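Local coordinates for protein Cap5O (Staphylococcus aureus, PDB 3OJO) that probably oxidises UDP-N-acetyl-mannosamine with NAD as cofactor, a step in the making of the capsular polysaccharide, at residues 19-28 / 55-66. Sequence-based numbering, arbitrary orientation.
Sequences LGYIGLPTSI and ISIEEPGLQEVY. With NAD (nicotinamide-adenine-dinucleotide), chain J.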
loop_
_atom_site.group_PDB
_atom_site.type_symbol
_atom_site.label_atom_id
_atom_site.label_comp_id
_atom_site.label_asym_id
_atom_site.label_seq_id
_atom_site.Cartn_x
_atom_site.Cartn_y
_atom_site.Cartn_z
ATOM N N LEU B 19 3.906 13.406 31.357
ATOM C CA LEU B 19 2.770 14.331 31.312
ATOM C C LEU B 19 2.750 15.268 30.109
ATOM O O LEU B 19 2.623 16.490 30.269
ATOM C CB LEU B 19 2.648 15.120 32.632
ATOM C CG LEU B 19 2.510 14.298 33.899
ATOM C CD1 LEU B 19 2.738 15.155 35.084
ATOM C CD2 LEU B 19 1.158 13.644 33.993
ATOM N N GLY B 20 2.849 14.685 28.920
ATOM C CA GLY B 20 2.765 15.438 27.671
ATOM C C GLY B 20 1.366 15.407 27.102
ATOM O O GLY B 20 0.389 15.358 27.857
ATOM N N TYR B 21 1.268 15.396 25.771
ATOM C CA TYR B 21 0.001 15.369 25.028
ATOM C C TYR B 21 -0.862 14.145 25.273
ATOM O O TYR B 21 -2.085 14.234 25.193
ATOM C CB TYR B 21 0.220 15.663 23.528
ATOM C CG TYR B 21 0.361 17.153 23.291
ATOM C CD1 TYR B 21 -0.760 17.954 23.074
ATOM C CD2 TYR B 21 1.606 17.776 23.359
ATOM C CE1 TYR B 21 -0.646 19.336 22.911
ATOM C CE2 TYR B 21 1.732 19.164 23.218
ATOM C CZ TYR B 21 0.605 19.938 22.984
ATOM O OH TYR B 21 0.723 21.303 22.831
ATOM N N ILE B 22 -0.225 13.025 25.632
ATOM C CA ILE B 22 -0.890 11.764 25.970
ATOM C C ILE B 22 -1.175 11.680 27.493
ATOM O O ILE B 22 -2.335 11.552 27.883
ATOM C CB ILE B 22 -0.059 10.553 25.441
ATOM C CG1 ILE B 22 0.006 10.489 23.902
ATOM C CG2 ILE B 22 -0.519 9.256 26.054
ATOM C CD1 ILE B 22 -1.304 10.134 23.184
ATOM N N GLY B 23 -0.117 11.764 28.313
ATOM C CA GLY B 23 -0.158 11.626 29.767
ATOM C C GLY B 23 -0.977 12.637 30.540
ATOM O O GLY B 23 -1.733 12.239 31.425
ATOM N N LEU B 24 -0.806 13.945 30.270
ATOM C CA LEU B 24 -1.550 14.975 30.994
ATOM C C LEU B 24 -3.074 14.851 30.807
ATOM O O LEU B 24 -3.749 14.694 31.826
ATOM C CB LEU B 24 -1.041 16.403 30.692
ATOM C CG LEU B 24 -1.741 17.548 31.436
ATOM C CD1 LEU B 24 -1.556 17.417 32.957
ATOM C CD2 LEU B 24 -1.279 18.897 30.914
ATOM N N PRO B 25 -3.640 14.835 29.572
ATOM C CA PRO B 25 -5.096 14.645 29.435
ATOM C C PRO B 25 -5.618 13.345 30.051
ATOM O O PRO B 25 -6.696 13.360 30.647
ATOM C CB PRO B 25 -5.304 14.667 27.919
ATOM C CG PRO B 25 -4.159 15.475 27.405
ATOM C CD PRO B 25 -3.019 15.002 28.243
ATOM N N THR B 26 -4.834 12.244 29.947
ATOM C CA THR B 26 -5.148 10.934 30.535
ATOM C C THR B 26 -5.234 11.042 32.069
ATOM O O THR B 26 -6.185 10.520 32.642
ATOM C CB THR B 26 -4.141 9.876 30.040
ATOM O OG1 THR B 26 -4.234 9.781 28.612
ATOM C CG2 THR B 26 -4.330 8.510 30.687
ATOM N N SER B 27 -4.251 11.691 32.727
ATOM C CA SER B 27 -4.268 11.912 34.179
ATOM C C SER B 27 -5.517 12.715 34.543
ATOM O O SER B 27 -6.229 12.352 35.473
ATOM C CB SER B 27 -3.046 12.716 34.607
ATOM O OG SER B 27 -1.859 12.121 34.125
ATOM N N ILE B 28 -5.788 13.789 33.774
ATOM C CA ILE B 28 -6.936 14.669 33.970
ATOM C C ILE B 28 -8.252 13.869 33.869
ATOM O O ILE B 28 -9.126 14.034 34.714
ATOM C CB ILE B 28 -6.841 15.929 33.034
ATOM C CG1 ILE B 28 -5.791 16.919 33.573
ATOM C CG2 ILE B 28 -8.206 16.632 32.828
ATOM C CD1 ILE B 28 -5.344 18.032 32.566
ATOM N N ILE B 55 -1.889 24.283 32.742
ATOM C CA ILE B 55 -1.566 23.094 31.950
ATOM C C ILE B 55 -0.270 23.354 31.176
ATOM O O ILE B 55 -0.009 24.486 30.769
ATOM C CB ILE B 55 -2.706 22.578 31.024
ATOM C CG1 ILE B 55 -3.275 23.666 30.089
ATOM C CG2 ILE B 55 -3.775 21.853 31.812
ATOM C CD1 ILE B 55 -4.179 23.147 28.948
ATOM N N SER B 56 0.555 22.304 31.021
ATOM C CA SER B 56 1.841 22.360 30.337
ATOM C C SER B 56 1.704 22.136 28.815
ATOM O O SER B 56 2.697 22.237 28.098
ATOM C CB SER B 56 2.791 21.341 30.952
ATOM O OG SER B 56 2.212 20.047 30.904
ATOM N N ILE B 57 0.489 21.831 28.326
ATOM C CA ILE B 57 0.213 21.585 26.902
ATOM C C ILE B 57 -0.836 22.578 26.355
ATOM O O ILE B 57 -1.525 23.257 27.126
ATOM C CB ILE B 57 -0.133 20.080 26.572
ATOM C CG1 ILE B 57 -1.505 19.640 27.128
ATOM C CG2 ILE B 57 0.972 19.128 27.003
ATOM C CD1 ILE B 57 -2.248 18.676 26.268
ATOM N N GLU B 58 -0.923 22.668 25.030
ATOM C CA GLU B 58 -1.857 23.524 24.320
ATOM C C GLU B 58 -3.009 22.636 23.814
ATOM O O GLU B 58 -2.837 21.834 22.892
ATOM C CB GLU B 58 -1.109 24.328 23.216
ATOM C CG GLU B 58 -1.805 24.575 21.878
ATOM C CD GLU B 58 -2.486 25.920 21.689
ATOM O OE1 GLU B 58 -1.796 26.962 21.795
ATOM O OE2 GLU B 58 -3.700 25.929 21.379
ATOM N N GLU B 59 -4.152 22.703 24.518
ATOM C CA GLU B 59 -5.371 22.012 24.149
ATOM C C GLU B 59 -6.576 22.842 24.634
ATOM O O GLU B 59 -6.757 22.979 25.849
ATOM C CB GLU B 59 -5.408 20.567 24.700
ATOM C CG GLU B 59 -6.732 19.833 24.476
ATOM C CD GLU B 59 -7.135 19.410 23.072
ATOM O OE1 GLU B 59 -6.305 19.496 22.132
ATOM O OE2 GLU B 59 -8.286 18.934 22.930
ATOM N N PRO B 60 -7.426 23.359 23.705
ATOM C CA PRO B 60 -8.623 24.125 24.117
ATOM C C PRO B 60 -9.514 23.380 25.098
ATOM O O PRO B 60 -9.789 22.194 24.918
ATOM C CB PRO B 60 -9.418 24.276 22.826
ATOM C CG PRO B 60 -8.732 23.461 21.783
ATOM C CD PRO B 60 -7.321 23.294 22.234
ATOM N N GLY B 61 -9.997 24.102 26.081
ATOM C CA GLY B 61 -10.899 23.568 27.090
ATOM C C GLY B 61 -10.284 22.744 28.196
ATOM O O GLY B 61 -10.949 22.501 29.203
ATOM N N LEU B 62 -9.013 22.321 28.039
ATOM C CA LEU B 62 -8.339 21.471 29.025
ATOM C C LEU B 62 -8.019 22.195 30.319
ATOM O O LEU B 62 -8.204 21.614 31.395
ATOM C CB LEU B 62 -7.107 20.752 28.433
ATOM C CG LEU B 62 -6.552 19.558 29.233
ATOM C CD1 LEU B 62 -7.449 18.327 29.111
ATOM C CD2 LEU B 62 -5.111 19.215 28.809
ATOM N N GLN B 63 -7.583 23.462 30.227
ATOM C CA GLN B 63 -7.261 24.317 31.385
ATOM C C GLN B 63 -8.416 24.351 32.395
ATOM O O GLN B 63 -8.176 24.235 33.598
ATOM C CB GLN B 63 -6.921 25.741 30.910
ATOM C CG GLN B 63 -6.554 26.729 32.016
ATOM C CD GLN B 63 -5.319 26.344 32.789
ATOM O OE1 GLN B 63 -5.402 25.983 33.961
ATOM N NE2 GLN B 63 -4.151 26.425 32.152
ATOM N N GLU B 64 -9.670 24.457 31.884
ATOM C CA GLU B 64 -10.923 24.474 32.637
ATOM C C GLU B 64 -11.131 23.164 33.382
ATOM O O GLU B 64 -11.508 23.180 34.548
ATOM C CB GLU B 64 -12.064 24.652 31.633
ATOM C CG GLU B 64 -13.363 25.225 32.170
ATOM C CD GLU B 64 -14.296 25.727 31.083
ATOM O OE1 GLU B 64 -13.824 25.976 29.946
ATOM O OE2 GLU B 64 -15.509 25.850 31.365
ATOM N N VAL B 65 -10.884 22.026 32.707
ATOM C CA VAL B 65 -11.031 20.674 33.267
ATOM C C VAL B 65 -9.958 20.455 34.315
ATOM O O VAL B 65 -10.264 19.954 35.403
ATOM C CB VAL B 65 -11.013 19.569 32.176
ATOM C CG1 VAL B 65 -11.489 18.239 32.747
ATOM C CG2 VAL B 65 -11.866 19.961 30.974
ATOM N N TYR B 66 -8.701 20.871 33.997
ATOM C CA TYR B 66 -7.558 20.779 34.902
ATOM C C TYR B 66 -7.805 21.558 36.200
ATOM O O TYR B 66 -7.459 21.064 37.270
ATOM C CB TYR B 66 -6.283 21.301 34.217
ATOM C CG TYR B 66 -5.057 21.240 35.107
ATOM C CD1 TYR B 66 -4.607 20.027 35.622
ATOM C CD2 TYR B 66 -4.388 22.396 35.481
ATOM C CE1 TYR B 66 -3.510 19.968 36.468
ATOM C CE2 TYR B 66 -3.285 22.348 36.332
ATOM C CZ TYR B 66 -2.850 21.130 36.821
ATOM O OH TYR B 66 -1.754 21.062 37.634
HETATM P PA NAD J . 5.408 14.485 24.859
HETATM O O1A NAD J . 6.803 14.833 24.518
HETATM O O2A NAD J . 4.482 15.605 24.591
HETATM O O5B NAD J . 5.346 14.084 26.415
HETATM C C5B NAD J . 6.309 13.255 27.008
HETATM C C4B NAD J . 6.500 13.729 28.429
HETATM O O4B NAD J . 7.070 12.688 29.195
HETATM C C3B NAD J . 7.416 14.955 28.537
HETATM O O3B NAD J . 6.818 15.913 29.404
HETATM C C2B NAD J . 8.651 14.388 29.227
HETATM O O2B NAD J . 9.331 15.327 30.034
HETATM C C1B NAD J . 8.075 13.238 30.035
HETATM N N9A NAD J . 9.103 12.230 30.331
HETATM C C8A NAD J . 10.096 11.804 29.476
HETATM N N7A NAD J . 10.770 10.790 30.065
HETATM C C5A NAD J . 10.220 10.577 31.285
HETATM C C6A NAD J . 10.537 9.677 32.304
HETATM N N6A NAD J . 11.554 8.829 32.116
HETATM N N1A NAD J . 9.784 9.679 33.475
HETATM C C2A NAD J . 8.721 10.556 33.626
HETATM N N3A NAD J . 8.415 11.447 32.616
HETATM C C4A NAD J . 9.152 11.457 31.464
HETATM O O3 NAD J . 5.004 13.136 24.058
HETATM P PN NAD J . 3.491 12.697 23.755
HETATM O O1N NAD J . 3.048 13.425 22.539
HETATM O O2N NAD J . 2.692 12.766 25.004
HETATM O O5D NAD J . 3.651 11.180 23.319
HETATM C C5D NAD J . 4.472 10.291 24.030
HETATM C C4D NAD J . 4.589 9.012 23.208
HETATM O O4D NAD J . 3.308 8.431 23.019
HETATM C C3D NAD J . 5.081 9.231 21.777
HETATM O O3D NAD J . 6.463 9.492 21.618
HETATM C C2D NAD J . 4.657 7.921 21.160
HETATM O O2D NAD J . 5.428 6.891 21.722
HETATM C C1D NAD J . 3.273 7.759 21.767
HETATM N N1N NAD J . 2.305 8.336 20.807
HETATM C C2N NAD J . 1.853 9.632 20.908
HETATM C C3N NAD J . 0.961 10.136 19.947
HETATM C C7N NAD J . 0.126 11.349 20.250
HETATM O O7N NAD J . -1.250 11.296 19.930
HETATM N N7N NAD J . 0.696 12.440 20.778
HETATM C C4N NAD J . 0.566 9.327 18.873
HETATM C C5N NAD J . 1.057 8.028 18.753
HETATM C C6N NAD J . 1.941 7.558 19.727
HETATM O O HOH W 1 3.747 18.722 28.975
#
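Y21 lays one face of its ring over I57, whose CB stands 3.8 Å from the ring centroid in a CH-pi contact, while I57 CD1 comes within 3.6 Å of Y21 CD1. The amide N of E58 donates a nearly straight hydrogen bond of 3.1 Å to Y21 OH. With CG1 of I57 set between the backbone N and the carbonyl carbon (chi1 70°), I57 CG2 lies 3.7 Å from G20 C and I57 CD1 touches P25 CG. A water bridges L19 O and S56 OG. The Y21 side of the contact belongs to the dinucleotide-binding turn of a Rossmann fold, where G20 and G23 fit the GxGxxG pattern; I22 N donates a 3.0 Å hydrogen bond to NAD O2N, and Y21 N a weak one to NAD O2A. The axes of 23-28 and 62-66 run at 44° to each other, and I28 packs against the second helix: its CD1 touches L62 CG and Y66 CD1, its CG2 V65 CG1 at 3.7 Å. L24 CD2 lodges among I55, S56 and I57. Behind this layer, Y66 OH is hydrogen-bonded to L50 O, and the carboxylate oxygens of E59 accept the amides of G167, just before helix 169-175, and I169, at its start.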